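Local coordinates for solute-binding periplasmic protein of iron/siderophore ABC transporter (Yersinia pestis, PDB 6B2Y) that probably binds a chelated iron complex in the periplasm and delivers it to the membrane permease of its ABC transporter, at residues T204-K209 with P352-D357; D274-S279 with L310-I315; A342-A347 with K361-S366. All blocks are in the same frame, centred on the assembly; numbering follows the deposited sequence.

Interaction 1: T204-K209 with P352-D357; sequences TDITNK and PEQFAD
Ile206 lays its side chain against the ring of Phe355, joining the C-terminal part of the long helix 186-207 to the loop that links helix 340-350 to helix 360-371. That long helix follows the strands of the parallel sheet and precedes those of the mixed sheet, the layout of siderophore-type periplasmic binding proteins, in which a helical backbone connects two lobes. The two side chains run head-on from their backbones. The isoleucine offers three carbons: its CB is 3.7 Å from Phe355 CZ, and its CD1 ends 3.5 Å from Phe355 CE1. Because the chain runs extended from CB (chi2 171°), CD1 reaches the ring obliquely and also comes to the backbone, 3.4 Å from the carbonyl oxygen of Gln354. The other branch, CG2, lies anti to the backbone N and meets the amide oxygen OE1 of Gln354 at 3.6 Å.

On the loop side, a type I turn from Glu353 to Ala356 places Gln354 and Phe355 at its two middle positions, so that two consecutive side chains bracket a single isoleucine. Lys348 NZ is hydrogen-bonded to the carbonyl oxygen of Phe355, tying this turn back to helix 340-350. The contact is partly buried: Phe355 is buried while Gln354 is exposed. Thr207 turns its hydroxyl elsewhere, with the carbonyl oxygen of Gln245 as its strongest partner. Its methyl is left for the aromatic ring, which Thr207 CG2 meets at the edge, near the ring plane, 4.0 Å from Phe355 CZ.

Interaction 2: D274-S279 with L310-I315; sequences DIYIAS and LGRKGI
Tyr276 reaches from strand 275-280 into the turn after helix 299-310, where Leu310, Arg312 and Ile315 meet its ring and hydroxyl. In sequence, helix 299-310 falls between two parallel neighbours of the second sheet, strands 275-280 and 326-330, and the contact therefore belongs to a beta-alpha-beta crossover, whose loop leads on through the short helix 319-322 to the next strand.

The apolar part has two pieces. Tyr276 and Leu310 lie alongside, running opposite ways, with Leu310 CD2 3.6 Å from Tyr276 CE2 in an oblique approach. Ile315 adds a looser touch, its CG2 standing 4.3 Å from Tyr276 CZ. Its other branch, CG1, packs on one face of the Arg312 guanidinium, toward the rim.

The polar part gathers round Glu221, on the neighbouring strand 217-221. Tyr276 CG is anti to the backbone N (chi1 169°), which carries the hydroxyl out to the guanidinium; the ring and guanidinium planes are 43° apart. Tyr276 OH comes within 3.2 Å of Arg312 NH2 at the guanidinium edge, but the angle is too poor for a hydrogen bond. Both groups instead share Glu221 OE2, by hydrogen bond from the tyrosine side and by salt bridge from the arginine. Arg312 NE is held by the carbonyl oxygen of Ile309.

With phenol and guanidinium converging on one carboxylate oxygen, the charge of Glu221 is probably well compensated beside this aliphatic packing.

Interaction 3: A342-A347 with K361-S366; sequences AIQSFA and KKTMDS
Gln344 and Thr363 meet between helix 340-350 and helix 360-371, two helices that both pack against helix 186-207. Along the first segment, Ile343 faces helix 239-245. Gln344, next in sequence, turns toward Thr363, and the two side chains reach across to one another. The glutamine chain is extended beyond CG (chi2 -172°), which brings its amide up to the threonine. Thr363 OG1 donates to Gln344 OE1 over 2.7 Å, lying in the carbonyl plane on a lone pair, with a C=O...O angle of 121°. Thr363 CB also rests 3.3 Å from Gln344 OE1, and the threonine methyl CG2 lies 3.6 Å from it. Farther on, Phe346 packs with helix 239-245, and Ala347 touches Val203 of helix 186-207.

The other end of the amide is used as well: Gln344 NE2 is hydrogen-bonded to the carbonyl oxygen of Asn199 in helix 186-207. One buried side chain thus joins three helices. The carbonyl of Asn199, which can only accept, sets NE2 on its side and leaves OE1 for the threonine hydroxyl, and both polar atoms of the amide are satisfied away from solvent.

How the interactions relate
Helix 340-350 and the segment after it connect the three contacts. Interaction 3 is a buried polar link within the helical layer, whereas interaction 1 is a partly buried apolar contact near the surface; both engage helix 186-207, the latter directly and the former through the second bond of its glutamine. They touch where Phe355 CD2 lies 3.3 Å from Ala347 O. Interaction 2 is buried against the central strand of the second sheet and mixes aliphatic packing with a charged cluster. It meets interaction 3 through the opposite side of its strand, with Ile277 CD1 3.9 Å from Phe346 CE1. Interactions 1 and 2 do not touch, their nearest atoms being about 7 Å apart.

Interaction 1: T204-K209 with P352-D357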
# COMPACT_ATOMS: atom_id res chain seq x y z
N THR A 204 -15.92 9.30 -5.52
CA THR A 204 -17.14 9.21 -4.73
C THR A 204 -18.23 10.16 -5.22
O THR A 204 -19.41 9.88 -4.97
CB THR A 204 -16.87 9.47 -3.24
OG1 THR A 204 -16.37 10.80 -3.04
CG2 THR A 204 -15.88 8.43 -2.71
N ASP A 205 -17.86 11.26 -5.89
CA ASP A 205 -18.87 12.10 -6.53
C ASP A 205 -19.83 11.25 -7.35
O ASP A 205 -21.04 11.52 -7.39
CB ASP A 205 -18.20 13.15 -7.44
CG ASP A 205 -17.68 14.39 -6.68
OD1 ASP A 205 -17.82 14.51 -5.44
OD2 ASP A 205 -17.13 15.28 -7.37
N ILE A 206 -19.30 10.22 -8.01
CA ILE A 206 -20.10 9.30 -8.82
C ILE A 206 -20.59 8.11 -8.01
O ILE A 206 -21.77 7.74 -8.07
CB ILE A 206 -19.28 8.84 -10.06
CG1 ILE A 206 -19.11 9.99 -11.04
CG2 ILE A 206 -19.96 7.64 -10.72
CD1 ILE A 206 -18.14 9.69 -12.18
N THR A 207 -19.70 7.44 -7.26
CA THR A 207 -20.11 6.18 -6.63
C THR A 207 -21.01 6.37 -5.41
O THR A 207 -21.68 5.40 -5.01
CB THR A 207 -18.90 5.34 -6.23
OG1 THR A 207 -18.09 6.09 -5.32
CG2 THR A 207 -18.05 4.96 -7.48
N ASN A 208 -21.06 7.56 -4.81
CA ASN A 208 -22.00 7.78 -3.70
C ASN A 208 -23.45 7.55 -4.13
O ASN A 208 -24.27 7.09 -3.33
CB ASN A 208 -21.86 9.20 -3.14
CG ASN A 208 -20.65 9.37 -2.21
OD1 ASN A 208 -20.10 8.40 -1.71
ND2 ASN A 208 -20.25 10.62 -1.99
N LYS A 209 -23.78 7.86 -5.39
CA LYS A 209 -25.16 7.82 -5.87
C LYS A 209 -25.60 6.47 -6.40
O LYS A 209 -26.79 6.29 -6.70
CB LYS A 209 -25.37 8.87 -6.97
CG LYS A 209 -24.77 10.23 -6.66
CD LYS A 209 -25.64 11.01 -5.71
CE LYS A 209 -24.96 12.30 -5.26
NZ LYS A 209 -25.01 13.39 -6.28
N PRO A 352 -16.50 1.72 -16.36
CA PRO A 352 -15.65 2.33 -17.39
C PRO A 352 -16.28 3.55 -18.05
O PRO A 352 -15.60 4.55 -18.28
CB PRO A 352 -15.45 1.19 -18.41
CG PRO A 352 -15.87 -0.06 -17.71
CD PRO A 352 -16.88 0.34 -16.68
N GLU A 353 -17.58 3.47 -18.35
CA GLU A 353 -18.27 4.58 -19.01
C GLU A 353 -18.25 5.84 -18.15
O GLU A 353 -17.89 6.92 -18.63
CB GLU A 353 -19.71 4.15 -19.32
CG GLU A 353 -20.63 5.29 -19.71
CD GLU A 353 -21.40 5.00 -20.99
OE1 GLU A 353 -21.70 5.96 -21.72
OE2 GLU A 353 -21.70 3.81 -21.25
N GLN A 354 -18.62 5.71 -16.88
CA GLN A 354 -18.74 6.87 -16.01
C GLN A 354 -17.39 7.49 -15.65
O GLN A 354 -17.34 8.66 -15.28
CB GLN A 354 -19.51 6.47 -14.75
CG GLN A 354 -20.57 5.41 -15.06
CD GLN A 354 -21.63 5.30 -13.99
OE1 GLN A 354 -21.97 6.29 -13.33
NE2 GLN A 354 -22.16 4.09 -13.81
N PHE A 355 -16.31 6.73 -15.78
CA PHE A 355 -14.97 7.22 -15.45
C PHE A 355 -14.08 7.27 -16.69
O PHE A 355 -12.87 7.03 -16.62
CB PHE A 355 -14.34 6.36 -14.37
CG PHE A 355 -14.99 6.51 -13.01
CD1 PHE A 355 -14.82 7.68 -12.28
CD2 PHE A 355 -15.77 5.50 -12.49
CE1 PHE A 355 -15.43 7.82 -11.04
CE2 PHE A 355 -16.37 5.63 -11.26
CZ PHE A 355 -16.20 6.80 -10.53
N ALA A 356 -14.66 7.62 -17.85
CA ALA A 356 -13.85 7.76 -19.06
C ALA A 356 -12.89 8.94 -18.96
O ALA A 356 -11.78 8.89 -19.50
CB ALA A 356 -14.76 7.89 -20.28
N ASP A 357 -13.29 10.00 -18.26
CA ASP A 357 -12.46 11.18 -18.10
C ASP A 357 -11.41 11.04 -17.00
O ASP A 357 -10.56 11.94 -16.86
CB ASP A 357 -13.35 12.40 -17.82
CG ASP A 357 -14.25 12.19 -16.60
OD1 ASP A 357 -14.21 13.03 -15.68
OD2 ASP A 357 -15.00 11.17 -16.56

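Interaction 2: D274-S279 with L310-I315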
# COMPACT_ATOMS: atom_id res chain seq x y z
N ASP A 274 -18.75 -10.87 -10.01
CA ASP A 274 -18.79 -10.21 -11.31
C ASP A 274 -17.38 -9.84 -11.78
O ASP A 274 -17.09 -9.90 -12.98
CB ASP A 274 -19.65 -8.96 -11.25
CG ASP A 274 -21.10 -9.27 -10.96
OD1 ASP A 274 -21.58 -10.35 -11.38
OD2 ASP A 274 -21.77 -8.42 -10.33
N ILE A 275 -16.52 -9.44 -10.85
CA ILE A 275 -15.20 -8.88 -11.15
C ILE A 275 -14.16 -9.58 -10.29
O ILE A 275 -14.40 -9.83 -9.10
CB ILE A 275 -15.19 -7.35 -10.91
CG1 ILE A 275 -16.08 -6.65 -11.93
CG2 ILE A 275 -13.77 -6.78 -10.94
CD1 ILE A 275 -16.26 -5.17 -11.68
N TYR A 276 -13.01 -9.89 -10.88
CA TYR A 276 -11.90 -10.55 -10.19
C TYR A 276 -10.68 -9.64 -10.23
O TYR A 276 -10.33 -9.11 -11.29
CB TYR A 276 -11.56 -11.91 -10.81
CG TYR A 276 -10.26 -12.49 -10.29
CD1 TYR A 276 -10.24 -13.26 -9.14
CD2 TYR A 276 -9.06 -12.26 -10.95
CE1 TYR A 276 -9.06 -13.78 -8.64
CE2 TYR A 276 -7.86 -12.77 -10.46
CZ TYR A 276 -7.87 -13.54 -9.32
OH TYR A 276 -6.70 -14.06 -8.82
N ILE A 277 -10.05 -9.45 -9.07
CA ILE A 277 -8.84 -8.64 -8.95
C ILE A 277 -7.78 -9.48 -8.26
O ILE A 277 -8.05 -10.11 -7.23
CB ILE A 277 -9.07 -7.35 -8.14
CG1 ILE A 277 -10.26 -6.57 -8.68
CG2 ILE A 277 -7.83 -6.46 -8.18
CD1 ILE A 277 -10.49 -5.25 -7.95
N ALA A 278 -6.56 -9.47 -8.81
CA ALA A 278 -5.40 -10.07 -8.17
C ALA A 278 -4.42 -8.98 -7.76
O ALA A 278 -4.21 -8.03 -8.51
CB ALA A 278 -4.70 -11.07 -9.11
N SER A 279 -3.82 -9.10 -6.58
CA SER A 279 -2.75 -8.20 -6.19
C SER A 279 -1.42 -8.93 -6.23
O SER A 279 -1.35 -10.14 -6.00
CB SER A 279 -2.93 -7.59 -4.79
OG SER A 279 -2.44 -8.44 -3.77
N LEU A 310 -4.30 -16.05 -14.02
CA LEU A 310 -5.68 -16.36 -14.36
C LEU A 310 -5.86 -17.78 -14.87
O LEU A 310 -7.00 -18.24 -14.99
CB LEU A 310 -6.21 -15.37 -15.40
CG LEU A 310 -6.29 -13.89 -15.04
CD1 LEU A 310 -6.76 -13.10 -16.24
CD2 LEU A 310 -7.21 -13.69 -13.87
N GLY A 311 -4.77 -18.47 -15.19
CA GLY A 311 -4.83 -19.84 -15.67
C GLY A 311 -4.72 -20.90 -14.59
O GLY A 311 -4.66 -22.09 -14.93
N ARG A 312 -4.70 -20.52 -13.32
CA ARG A 312 -4.63 -21.50 -12.24
C ARG A 312 -5.94 -22.27 -12.12
O ARG A 312 -7.00 -21.80 -12.52
CB ARG A 312 -4.33 -20.81 -10.90
CG ARG A 312 -2.91 -20.29 -10.73
CD ARG A 312 -2.78 -19.49 -9.43
NE ARG A 312 -3.61 -18.29 -9.46
CZ ARG A 312 -4.33 -17.84 -8.42
NH1 ARG A 312 -4.31 -18.48 -7.27
NH2 ARG A 312 -5.07 -16.75 -8.55
N LYS A 313 -5.84 -23.47 -11.56
CA LYS A 313 -7.02 -24.30 -11.37
C LYS A 313 -8.03 -23.60 -10.46
O LYS A 313 -7.66 -22.81 -9.58
CB LYS A 313 -6.65 -25.65 -10.78
CG LYS A 313 -5.63 -26.43 -11.60
CD LYS A 313 -5.53 -27.89 -11.15
CE LYS A 313 -6.06 -28.87 -12.22
NZ LYS A 313 -7.50 -28.64 -12.61
N GLY A 314 -9.31 -23.89 -10.68
CA GLY A 314 -10.38 -23.31 -9.89
C GLY A 314 -10.69 -21.89 -10.32
O GLY A 314 -11.81 -21.60 -10.77
N ILE A 315 -9.69 -21.02 -10.20
CA ILE A 315 -9.82 -19.64 -10.67
C ILE A 315 -10.24 -19.57 -12.13
O ILE A 315 -11.04 -18.72 -12.53
CB ILE A 315 -8.49 -18.89 -10.42
CG1 ILE A 315 -8.12 -18.93 -8.93
CG2 ILE A 315 -8.53 -17.47 -10.98
CD1 ILE A 315 -9.02 -18.08 -8.03

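Interaction 3: A342-A347 with K361-S366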
# COMPACT_ATOMS: atom_id res chain seq x y z
N ALA A 342 -5.13 3.12 -6.24
CA ALA A 342 -5.91 1.89 -6.34
C ALA A 342 -7.40 2.19 -6.33
O ALA A 342 -8.18 1.55 -7.05
CB ALA A 342 -5.54 0.93 -5.21
N ILE A 343 -7.83 3.15 -5.50
CA ILE A 343 -9.25 3.49 -5.47
C ILE A 343 -9.73 3.95 -6.84
O ILE A 343 -10.79 3.52 -7.33
CB ILE A 343 -9.51 4.55 -4.40
CG1 ILE A 343 -9.24 3.97 -3.00
CG2 ILE A 343 -10.94 5.07 -4.50
CD1 ILE A 343 -9.12 5.09 -1.95
N GLN A 344 -8.94 4.79 -7.50
CA GLN A 344 -9.31 5.31 -8.81
C GLN A 344 -9.27 4.20 -9.86
O GLN A 344 -10.15 4.13 -10.73
CB GLN A 344 -8.38 6.45 -9.22
CG GLN A 344 -8.61 7.75 -8.47
CD GLN A 344 -7.80 8.89 -9.06
OE1 GLN A 344 -6.93 8.68 -9.90
NE2 GLN A 344 -8.09 10.09 -8.62
N SER A 345 -8.26 3.32 -9.80
CA SER A 345 -8.19 2.22 -10.76
C SER A 345 -9.37 1.27 -10.60
O SER A 345 -9.97 0.85 -11.59
CB SER A 345 -6.87 1.46 -10.59
OG SER A 345 -5.79 2.22 -11.11
N PHE A 346 -9.72 0.92 -9.35
CA PHE A 346 -10.90 0.08 -9.13
C PHE A 346 -12.14 0.70 -9.74
O PHE A 346 -12.91 0.03 -10.44
CB PHE A 346 -11.13 -0.15 -7.63
CG PHE A 346 -10.15 -1.09 -6.99
CD1 PHE A 346 -8.97 -1.44 -7.64
CD2 PHE A 346 -10.39 -1.59 -5.72
CE1 PHE A 346 -8.07 -2.29 -7.03
CE2 PHE A 346 -9.49 -2.43 -5.10
CZ PHE A 346 -8.32 -2.80 -5.78
N ALA A 347 -12.37 1.98 -9.45
CA ALA A 347 -13.59 2.65 -9.92
C ALA A 347 -13.66 2.65 -11.44
O ALA A 347 -14.73 2.39 -12.02
CB ALA A 347 -13.63 4.08 -9.39
N LYS A 361 -3.21 7.26 -14.27
CA LYS A 361 -1.82 7.52 -14.63
C LYS A 361 -1.48 9.00 -14.46
O LYS A 361 -0.39 9.34 -13.99
CB LYS A 361 -1.54 7.05 -16.07
CG LYS A 361 -1.53 5.54 -16.22
CD LYS A 361 -1.91 5.10 -17.62
CE LYS A 361 -1.24 3.79 -17.99
NZ LYS A 361 -0.14 3.97 -18.99
N LYS A 362 -2.39 9.89 -14.84
CA LYS A 362 -2.14 11.31 -14.60
C LYS A 362 -2.14 11.63 -13.10
O LYS A 362 -1.35 12.45 -12.64
CB LYS A 362 -3.16 12.16 -15.35
CG LYS A 362 -2.98 13.67 -15.14
CD LYS A 362 -1.52 14.14 -15.32
CE LYS A 362 -0.95 13.83 -16.71
NZ LYS A 362 0.55 13.85 -16.68
N THR A 363 -3.03 10.99 -12.33
CA THR A 363 -3.00 11.19 -10.89
C THR A 363 -1.63 10.83 -10.32
O THR A 363 -1.07 11.57 -9.50
CB THR A 363 -4.09 10.36 -10.21
OG1 THR A 363 -5.35 10.70 -10.78
CG2 THR A 363 -4.11 10.63 -8.71
N MET A 364 -1.08 9.70 -10.77
CA MET A 364 0.24 9.29 -10.31
C MET A 364 1.31 10.27 -10.76
O MET A 364 2.20 10.63 -9.97
CB MET A 364 0.53 7.87 -10.81
CG MET A 364 1.92 7.42 -10.49
SD MET A 364 2.28 5.94 -11.38
CE MET A 364 2.11 4.76 -10.12
N ASP A 365 1.23 10.77 -12.00
CA ASP A 365 2.14 11.83 -12.44
C ASP A 365 2.10 13.04 -11.51
O ASP A 365 3.14 13.60 -11.17
CB ASP A 365 1.79 12.26 -13.87
CG ASP A 365 2.36 11.34 -14.92
OD1 ASP A 365 3.24 10.52 -14.58
OD2 ASP A 365 1.94 11.43 -16.09
N SER A 366 0.89 13.44 -11.09
CA SER A 366 0.76 14.59 -10.21
C SER A 366 1.32 14.30 -8.82
O SER A 366 2.00 15.15 -8.23
CB SER A 366 -0.71 15.02 -10.11
OG SER A 366 -1.21 15.33 -11.41